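Local coordinates for interferon-inducible protein AIM2 (Mus musculus, PDB 4JBM) that senses double-stranded DNA in the cytosol through its HIN domain and drives inflammasome assembly that leads to pyroptosis, at residues His84-Pro87 against Asn88-Lys92; Ser166-Val170 against Lys171-Lys175; Thr110-Asn113 against Gly114-Val118. One frame throughout, in Å; residues are numbered along the deposited sequence.

Contact 1. Residues His84-Pro87 against Asn88-Lys92; sequences HEVP and NNVVK. With nucleotides of chain C.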
loop_
_atom_site.group_PDB
_atom_site.type_symbol
_atom_site.label_atom_id
_atom_site.label_comp_id
_atom_site.label_asym_id
_atom_site.label_seq_id
_atom_site.Cartn_x
_atom_site.Cartn_y
_atom_site.Cartn_z
ATOM N N HIS A 84 -16.714 -17.149 8.015
ATOM C CA HIS A 84 -16.630 -15.695 8.032
ATOM C C HIS A 84 -16.924 -15.099 6.672
ATOM O O HIS A 84 -16.528 -15.630 5.635
ATOM C CB HIS A 84 -15.248 -15.222 8.487
ATOM C CG HIS A 84 -14.978 -15.422 9.939
ATOM N ND1 HIS A 84 -15.838 -16.098 10.784
ATOM C CD2 HIS A 84 -13.957 -15.000 10.723
ATOM C CE1 HIS A 84 -15.355 -16.099 12.003
ATOM N NE2 HIS A 84 -14.203 -15.433 11.996
ATOM N N GLU A 85 -17.635 -13.979 6.708
ATOM C CA GLU A 85 -17.938 -13.206 5.526
ATOM C C GLU A 85 -17.632 -11.748 5.805
ATOM O O GLU A 85 -18.009 -11.221 6.851
ATOM C CB GLU A 85 -19.417 -13.359 5.153
ATOM C CG GLU A 85 -19.831 -14.764 4.739
ATOM C CD GLU A 85 -21.341 -14.916 4.604
ATOM O OE1 GLU A 85 -22.046 -14.851 5.633
ATOM O OE2 GLU A 85 -21.823 -15.093 3.465
ATOM N N VAL A 86 -16.939 -11.106 4.873
ATOM C CA VAL A 86 -16.598 -9.706 5.022
ATOM C C VAL A 86 -17.757 -8.879 4.493
ATOM O O VAL A 86 -18.180 -9.076 3.352
ATOM C CB VAL A 86 -15.311 -9.354 4.239
ATOM C CG1 VAL A 86 -14.890 -7.923 4.511
ATOM C CG2 VAL A 86 -14.192 -10.318 4.596
ATOM N N PRO A 87 -18.284 -7.959 5.323
ATOM C CA PRO A 87 -19.318 -7.017 4.875
ATOM C C PRO A 87 -18.877 -6.256 3.623
ATOM O O PRO A 87 -17.683 -6.009 3.448
ATOM C CB PRO A 87 -19.448 -6.048 6.054
ATOM C CG PRO A 87 -19.040 -6.855 7.257
ATOM C CD PRO A 87 -17.993 -7.831 6.765
ATOM N N ASN A 88 -19.826 -5.900 2.763
ATOM C CA ASN A 88 -19.501 -5.219 1.518
ATOM C C ASN A 88 -18.684 -3.942 1.691
ATOM O O ASN A 88 -17.724 -3.707 0.944
ATOM C CB ASN A 88 -20.782 -4.886 0.744
ATOM C CG ASN A 88 -21.442 -6.116 0.140
ATOM O OD1 ASN A 88 -20.791 -7.140 -0.083
ATOM N ND2 ASN A 88 -22.748 -6.026 -0.100
ATOM N N ASN A 89 -19.052 -3.119 2.672
ATOM C CA ASN A 89 -18.402 -1.821 2.809
ATOM C C ASN A 89 -17.003 -1.910 3.430
ATOM O O ASN A 89 -16.203 -0.986 3.300
ATOM C CB ASN A 89 -19.251 -0.816 3.578
ATOM C CG ASN A 89 -18.878 0.617 3.224
ATOM O OD1 ASN A 89 -18.952 1.000 2.052
ATOM N ND2 ASN A 89 -18.424 1.390 4.208
ATOM N N VAL A 90 -16.743 -2.994 4.154
ATOM C CA VAL A 90 -15.405 -3.250 4.663
ATOM C C VAL A 90 -14.480 -3.533 3.489
ATOM O O VAL A 90 -13.384 -2.976 3.418
ATOM C CB VAL A 90 -15.382 -4.423 5.660
ATOM C CG1 VAL A 90 -13.961 -4.674 6.154
ATOM C CG2 VAL A 90 -16.313 -4.134 6.832
ATOM N N VAL A 91 -14.931 -4.375 2.557
ATOM C CA VAL A 91 -14.190 -4.616 1.313
ATOM C C VAL A 91 -13.983 -3.329 0.524
ATOM O O VAL A 91 -12.856 -2.996 0.111
ATOM C CB VAL A 91 -14.929 -5.610 0.405
ATOM C CG1 VAL A 91 -14.153 -5.826 -0.894
ATOM C CG2 VAL A 91 -15.137 -6.914 1.130
ATOM N N LYS A 92 -15.077 -2.596 0.341
ATOM C CA LYS A 92 -15.045 -1.338 -0.395
ATOM C C LYS A 92 -14.055 -0.354 0.228
ATOM O O LYS A 92 -13.312 0.312 -0.490
ATOM C CB LYS A 92 -16.442 -0.697 -0.483
ATOM C CG LYS A 92 -17.224 -0.993 -1.745
ATOM C CD LYS A 92 -18.584 -0.295 -1.712
ATOM C CE LYS A 92 -18.556 1.173 -2.148
ATOM N NZ LYS A 92 -18.295 1.343 -3.624
ATOM P P DG C 8 -19.689 1.240 7.516
ATOM O OP1 DG C 8 -20.000 0.148 8.472
ATOM O OP2 DG C 8 -18.437 1.221 6.719
ATOM O "O5'" DG C 8 -20.911 1.395 6.499
ATOM C "C5'" DG C 8 -22.210 1.665 7.067
ATOM C "C4'" DG C 8 -23.187 1.889 5.936
ATOM O "O4'" DG C 8 -23.016 3.193 5.335
ATOM C "C3'" DG C 8 -23.043 0.855 4.822
ATOM O "O3'" DG C 8 -24.309 0.317 4.527
ATOM C "C2'" DG C 8 -22.450 1.626 3.648
ATOM C "C1'" DG C 8 -22.940 3.041 3.932
ATOM N N9 DG C 8 -22.027 4.053 3.427
ATOM C C8 DG C 8 -20.662 4.119 3.578
ATOM N N7 DG C 8 -20.107 5.147 2.992
ATOM C C5 DG C 8 -21.175 5.802 2.398
ATOM C C6 DG C 8 -21.183 6.980 1.628
ATOM O O6 DG C 8 -20.226 7.718 1.321
ATOM N N1 DG C 8 -22.481 7.284 1.226
ATOM C C2 DG C 8 -23.606 6.555 1.542
ATOM N N2 DG C 8 -24.762 7.032 1.064
ATOM N N3 DG C 8 -23.606 5.440 2.262
ATOM C C4 DG C 8 -22.359 5.134 2.656
ATOM P P DC C 9 -24.451 -0.943 3.538
ATOM O OP1 DC C 9 -25.451 -1.857 4.131
ATOM O OP2 DC C 9 -23.117 -1.470 3.163
ATOM O "O5'" DC C 9 -25.055 -0.269 2.220
ATOM C "C5'" DC C 9 -26.070 0.736 2.327
ATOM C "C4'" DC C 9 -26.213 1.431 0.989
ATOM O "O4'" DC C 9 -25.215 2.471 0.820
ATOM C "C3'" DC C 9 -26.026 0.495 -0.203
ATOM O "O3'" DC C 9 -27.005 0.811 -1.136
ATOM C "C2'" DC C 9 -24.645 0.846 -0.745
ATOM C "C1'" DC C 9 -24.652 2.339 -0.463
ATOM N N1 DC C 9 -23.323 3.000 -0.474
ATOM C C2 DC C 9 -23.208 4.229 -1.118
ATOM O O2 DC C 9 -24.212 4.715 -1.655
ATOM N N3 DC C 9 -22.000 4.848 -1.143
ATOM C C4 DC C 9 -20.947 4.273 -0.545
ATOM N N4 DC C 9 -19.760 4.911 -0.576
ATOM C C5 DC C 9 -21.059 3.016 0.117
ATOM C C6 DC C 9 -22.251 2.415 0.128
ATOM P P DG C 10 -27.632 -0.341 -2.055
ATOM O OP1 DG C 10 -28.781 -0.865 -1.291
ATOM O OP2 DG C 10 -26.550 -1.254 -2.480
ATOM O "O5'" DG C 10 -28.114 0.449 -3.358
ATOM C "C5'" DG C 10 -28.496 1.808 -3.235
ATOM C "C4'" DG C 10 -28.071 2.547 -4.479
ATOM O "O4'" DG C 10 -26.720 3.050 -4.280
ATOM C "C3'" DG C 10 -28.054 1.703 -5.753
ATOM O "O3'" DG C 10 -28.590 2.511 -6.794
ATOM C "C2'" DG C 10 -26.567 1.384 -5.963
ATOM C "C1'" DG C 10 -25.919 2.641 -5.371
ATOM N N9 DG C 10 -24.559 2.531 -4.841
ATOM C C8 DG C 10 -24.016 1.532 -4.067
ATOM N N7 DG C 10 -22.781 1.757 -3.742
ATOM C C5 DG C 10 -22.483 2.978 -4.335
ATOM C C6 DG C 10 -21.288 3.724 -4.318
ATOM O O6 DG C 10 -20.237 3.419 -3.761
ATOM N N1 DG C 10 -21.399 4.909 -5.045
ATOM C C2 DG C 10 -22.543 5.329 -5.691
ATOM N N2 DG C 10 -22.473 6.504 -6.348
ATOM N N3 DG C 10 -23.674 4.638 -5.706
ATOM C C4 DG C 10 -23.570 3.476 -5.012
#

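Contact 2. Residues Ser166-Val170 against Lys171-Lys175; sequences SKNGV and KIQLK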
loop_
_atom_site.group_PDB
_atom_site.type_symbol
_atom_site.label_atom_id
_atom_site.label_comp_id
_atom_site.label_asym_id
_atom_site.label_seq_id
_atom_site.Cartn_x
_atom_site.Cartn_y
_atom_site.Cartn_z
ATOM N N SER A 166 3.950 10.942 6.390
ATOM C CA SER A 166 5.221 11.393 6.940
ATOM C C SER A 166 5.116 12.848 7.347
ATOM O O SER A 166 4.430 13.631 6.701
ATOM C CB SER A 166 6.344 11.216 5.906
ATOM O OG SER A 166 7.532 11.856 6.326
ATOM N N LYS A 167 5.821 13.219 8.407
ATOM C CA LYS A 167 5.936 14.624 8.755
ATOM C C LYS A 167 7.284 15.136 8.276
ATOM O O LYS A 167 8.307 14.468 8.420
ATOM C CB LYS A 167 5.749 14.857 10.264
ATOM C CG LYS A 167 5.806 16.327 10.686
ATOM C CD LYS A 167 5.582 16.507 12.186
ATOM C CE LYS A 167 6.787 16.062 13.002
ATOM N NZ LYS A 167 8.003 16.890 12.733
ATOM N N ASN A 168 7.299 16.324 7.717
ATOM C CA ASN A 168 8.539 16.980 7.390
ATOM C C ASN A 168 8.420 18.390 7.893
ATOM O O ASN A 168 8.054 19.286 7.149
ATOM C CB ASN A 168 8.784 16.965 5.898
ATOM C CG ASN A 168 10.176 17.405 5.544
ATOM O OD1 ASN A 168 10.856 18.055 6.343
ATOM N ND2 ASN A 168 10.616 17.050 4.341
ATOM N N GLY A 169 8.660 18.586 9.176
ATOM C CA GLY A 169 8.558 19.927 9.676
ATOM C C GLY A 169 7.155 20.437 9.502
ATOM O O GLY A 169 6.234 19.974 10.149
ATOM N N VAL A 170 7.035 21.475 8.687
ATOM C CA VAL A 170 5.789 22.172 8.466
ATOM C C VAL A 170 4.674 21.328 7.838
ATOM O O VAL A 170 3.534 21.379 8.298
ATOM C CB VAL A 170 6.051 23.416 7.586
ATOM C CG1 VAL A 170 6.837 23.036 6.342
ATOM C CG2 VAL A 170 4.757 24.140 7.237
ATOM N N LYS A 171 5.001 20.536 6.817
ATOM C CA LYS A 171 3.990 19.824 6.042
ATOM C C LYS A 171 3.987 18.306 6.200
ATOM O O LYS A 171 5.002 17.689 6.530
ATOM C CB LYS A 171 4.065 20.221 4.565
ATOM C CG LYS A 171 3.660 21.672 4.345
ATOM C CD LYS A 171 2.448 22.004 5.211
ATOM C CE LYS A 171 1.795 23.314 4.824
ATOM N NZ LYS A 171 0.728 23.676 5.797
ATOM N N ILE A 172 2.818 17.723 5.958
ATOM C CA ILE A 172 2.628 16.282 6.035
ATOM C C ILE A 172 2.532 15.749 4.613
ATOM O O ILE A 172 1.709 16.212 3.823
ATOM C CB ILE A 172 1.357 15.915 6.817
ATOM C CG1 ILE A 172 1.122 16.916 7.950
ATOM C CG2 ILE A 172 1.446 14.497 7.349
ATOM C CD1 ILE A 172 -0.149 16.679 8.725
ATOM N N GLN A 173 3.380 14.783 4.284
ATOM C CA GLN A 173 3.485 14.287 2.922
ATOM C C GLN A 173 3.281 12.786 2.917
ATOM O O GLN A 173 3.001 12.186 3.949
ATOM C CB GLN A 173 4.877 14.584 2.356
ATOM C CG GLN A 173 5.377 16.010 2.563
ATOM C CD GLN A 173 6.783 16.224 2.020
ATOM O OE1 GLN A 173 7.646 15.351 2.129
ATOM N NE2 GLN A 173 7.008 17.381 1.407
ATOM N N LEU A 174 3.443 12.181 1.750
ATOM C CA LEU A 174 3.459 10.734 1.647
ATOM C C LEU A 174 4.869 10.373 1.234
ATOM O O LEU A 174 5.420 10.943 0.293
ATOM C CB LEU A 174 2.421 10.225 0.635
ATOM C CG LEU A 174 0.974 10.537 1.003
ATOM C CD1 LEU A 174 0.007 10.053 -0.068
ATOM C CD2 LEU A 174 0.641 9.896 2.335
ATOM N N LYS A 175 5.452 9.424 1.948
ATOM C CA LYS A 175 6.851 9.080 1.765
ATOM C C LYS A 175 6.988 7.642 1.311
ATOM O O LYS A 175 6.324 6.759 1.836
ATOM C CB LYS A 175 7.616 9.305 3.084
ATOM C CG LYS A 175 9.115 9.009 3.034
ATOM C CD LYS A 175 9.856 9.598 4.243
ATOM C CE LYS A 175 11.161 8.854 4.525
ATOM N NZ LYS A 175 11.940 9.458 5.649
#

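Contact 3. Residues Thr110-Asn113 against Gly114-Val118; sequences TIVN and GLFKV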
loop_
_atom_site.group_PDB
_atom_site.type_symbol
_atom_site.label_atom_id
_atom_site.label_comp_id
_atom_site.label_asym_id
_atom_site.label_seq_id
_atom_site.Cartn_x
_atom_site.Cartn_y
_atom_site.Cartn_z
ATOM N N THR A 110 1.626 5.411 9.074
ATOM C CA THR A 110 0.355 4.862 8.553
ATOM C C THR A 110 0.546 4.418 7.120
ATOM O O THR A 110 1.022 5.182 6.276
ATOM C CB THR A 110 -0.819 5.871 8.513
ATOM O OG1 THR A 110 -0.381 7.100 7.936
ATOM C CG2 THR A 110 -1.407 6.104 9.883
ATOM N N ILE A 111 0.164 3.183 6.850
ATOM C CA ILE A 111 0.335 2.655 5.511
ATOM C C ILE A 111 -0.731 3.234 4.580
ATOM O O ILE A 111 -1.904 3.338 4.938
ATOM C CB ILE A 111 0.335 1.125 5.511
ATOM C CG1 ILE A 111 1.505 0.638 6.371
ATOM C CG2 ILE A 111 0.414 0.585 4.101
ATOM C CD1 ILE A 111 2.824 1.366 6.070
ATOM N N VAL A 112 -0.285 3.647 3.399
ATOM C CA VAL A 112 -1.161 4.210 2.395
ATOM C C VAL A 112 -0.917 3.496 1.075
ATOM O O VAL A 112 0.230 3.375 0.629
ATOM C CB VAL A 112 -0.918 5.721 2.222
ATOM C CG1 VAL A 112 -1.736 6.271 1.049
ATOM C CG2 VAL A 112 -1.281 6.448 3.498
ATOM N N ASN A 113 -1.996 2.980 0.491
ATOM C CA ASN A 113 -1.992 2.487 -0.878
ATOM C C ASN A 113 -3.066 3.280 -1.620
ATOM O O ASN A 113 -3.974 3.817 -0.985
ATOM C CB ASN A 113 -2.336 0.999 -0.936
ATOM C CG ASN A 113 -1.489 0.157 -0.001
ATOM O OD1 ASN A 113 -0.488 -0.426 -0.405
ATOM N ND2 ASN A 113 -1.913 0.062 1.251
ATOM N N GLY A 114 -2.985 3.347 -2.946
ATOM C CA GLY A 114 -4.002 4.054 -3.701
ATOM C C GLY A 114 -3.545 4.616 -5.030
ATOM O O GLY A 114 -2.383 4.474 -5.424
ATOM N N LEU A 115 -4.473 5.293 -5.698
ATOM C CA LEU A 115 -4.262 5.830 -7.034
ATOM C C LEU A 115 -4.461 7.328 -6.973
ATOM O O LEU A 115 -5.516 7.798 -6.565
ATOM C CB LEU A 115 -5.272 5.211 -8.017
ATOM C CG LEU A 115 -5.121 5.659 -9.472
ATOM C CD1 LEU A 115 -3.799 5.149 -10.084
ATOM C CD2 LEU A 115 -6.328 5.227 -10.307
ATOM N N PHE A 116 -3.458 8.089 -7.397
ATOM C CA PHE A 116 -3.496 9.526 -7.191
ATOM C C PHE A 116 -3.184 10.331 -8.437
ATOM O O PHE A 116 -2.214 10.050 -9.130
ATOM C CB PHE A 116 -2.531 9.926 -6.066
ATOM C CG PHE A 116 -2.812 9.253 -4.752
ATOM C CD1 PHE A 116 -3.730 9.798 -3.861
ATOM C CD2 PHE A 116 -2.150 8.091 -4.394
ATOM C CE1 PHE A 116 -3.975 9.203 -2.633
ATOM C CE2 PHE A 116 -2.391 7.475 -3.162
ATOM C CZ PHE A 116 -3.311 8.031 -2.281
ATOM N N LYS A 117 -4.011 11.341 -8.700
ATOM C CA LYS A 117 -3.766 12.281 -9.782
ATOM C C LYS A 117 -2.632 13.201 -9.362
ATOM O O LYS A 117 -2.628 13.726 -8.240
ATOM C CB LYS A 117 -5.004 13.137 -10.078
ATOM C CG LYS A 117 -6.214 12.405 -10.647
ATOM C CD LYS A 117 -7.368 13.375 -10.832
ATOM C CE LYS A 117 -7.912 13.841 -9.484
ATOM N NZ LYS A 117 -8.487 12.738 -8.648
ATOM N N VAL A 118 -1.674 13.385 -10.260
ATOM C CA VAL A 118 -0.577 14.311 -10.037
ATOM C C VAL A 118 -0.659 15.556 -10.922
ATOM O O VAL A 118 -0.820 15.460 -12.142
ATOM C CB VAL A 118 0.795 13.616 -10.196
ATOM C CG1 VAL A 118 0.772 12.652 -11.355
ATOM C CG2 VAL A 118 1.916 14.646 -10.345
#

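Contact 1. Residues His84-Pro87 against Asn88-Lys92
Pro87, Val86 and Val90 carry this local contact, in which an extended loop turns into the first turn of helix 88-95. Pro87 occupies the N-cap, where its fixed phi suits the last non-helical residue. Its carbonyl O takes two weak bonds from the new helix: Val91 N, 3.3 Å from Pro87 O, gives a nearly straight one (170°), whereas Val90 N gives a more bent one. The pyrrolidine ring lies side by side with Val90, CB of Pro87 being 3.8 Å from Val90 CG2. With CG1 anti to the backbone N (chi1 -174°), the Val86 side chain crosses those of Val90 and Val91 at about a right angle, its CG1 meeting Val91 CG2 at 3.5 Å and Val90 CB at 3.7 Å. Compact branched side chains suit such close packing, and Val86 also touches Thr7 of strand 4-16. On the DNA side, Asn89 ND2 is placed 2.5 Å from OP2 of DG8 of chain C, a hydrogen bond whose short length is doubtful, and Lys92 NZ bonds O6 of DG10 of chain C at 2.8 Å. Apolar packing and two weak backbone bonds thus join loop to helix start, while polar side chains face a phosphate and a guanine O6.

Contact 2. Residues Ser166-Val170 against Lys171-Lys175
Ser166 and Lys175 meet diagonally across the hairpin on the face they share with Asn168, Lys171 and Gln173, their CB atoms 3.6 Å apart. The extended chain of Lys175 then carries CD past Ser166 OG at 3.9 Å, a small hydroxyl that lets the long aliphatic stem run close by. Further along, the amides of Asn168 and Gln173 stand almost perpendicular (84°), and Asn168 ND2 stays 4.1 Å from Gln173 OE1, too far for a hydrogen bond. At the turn, a bend at chi2 (-41°) folds Lys171 back over its predecessor, so that its CD lies 3.7 Å from Val170 CG2. The backbone supplies the order: Ser166 and Gln173 exchange two bonds, and Asn168 N reaches Lys171 O at 2.9 Å, almost in line with the carbonyl. The return bond, from Lys171 N to Asn168 O, is weak. Gly169 and Val170 form the type II' turn common in tight two-residue beta hairpins, and glycine suits its positive phi (62°). Strand 171-175 is held between two neighbours, antiparallel to 163-168 and parallel to 137-144, where Leu174 makes backbone bonds to Glu140 and Leu142 and packs on Met139 and Val141.

Contact 3. Residues Thr110-Asn113 against Gly114-Val118
The side-chain oxygen of Asn113, OD1, accepts a hydrogen bond from the backbone N of Phe162, at the very point where Asn113 hands the chain on to Gly114. That bond ties the amide to the loop between strands 157-160 and 163-168, and an asparagine suits the place because its short side chain can offer an acceptor to a backbone N-H. No hydrogen bond joins the two segments, since 111-113 and 114-118 are successive parts of one strand. The strand is strongly bent here: the directions of 111-113 and 114-118 differ by 67°. Gly114 probably permits the bend. Its phi of 153° would press a beta carbon against the carbonyl O of Asn113, a conflict that glycine escapes by having none. Two side chains on the buried side come together across the bend. Val112 CA and Phe116 CA are 11.2 Å apart, and Val112 CG1 just meets Phe116 CZ at 4.1 Å. Val112 sends CG1 anti to the backbone N (chi1 174°), forward along the chain, while the phenyl group reaches back, and the two side chains cross at about a right angle. Gly114, between them in sequence, interposes no side chain. Branched and aromatic residues suit this inward side, whereas Leu115 points away and packs on a phosphate of the bound DNA. A long, curved first strand that serves several neighbours is characteristic of the OB fold, of which the HIN domain has two in tandem. Strand 111-123 accordingly binds strand 163-168 through Val112 and Phe163, strand 157-160 through Gly114 with Leu160 and Phe116 with Ile158, and strand 127-134 through Lys117 with His133.

How the contacts relate
Contacts 2 and 3 belong to the same curled sheet of the second OB fold, where strands 111-123 and 163-168 are neighbours, and they touch: Leu174 CD2 packs on Val112 CG2 at 4.1 Å. Contact 3 lies deep in the molecule, its centre about 7 Å from the centre of the chain, is partly buried and relies on apolar packing round a glycine bend. Contact 2 is a surface hairpin, held by backbone bonds, with polar side chains on the face of Ser166, Asn168 and Gln173. Contact 1 stands apart, built round a helix start. It meets the DNA with polar groups, contact 3 touches it through Leu115, and contact 2 keeps its nearest atom about 12 Å away.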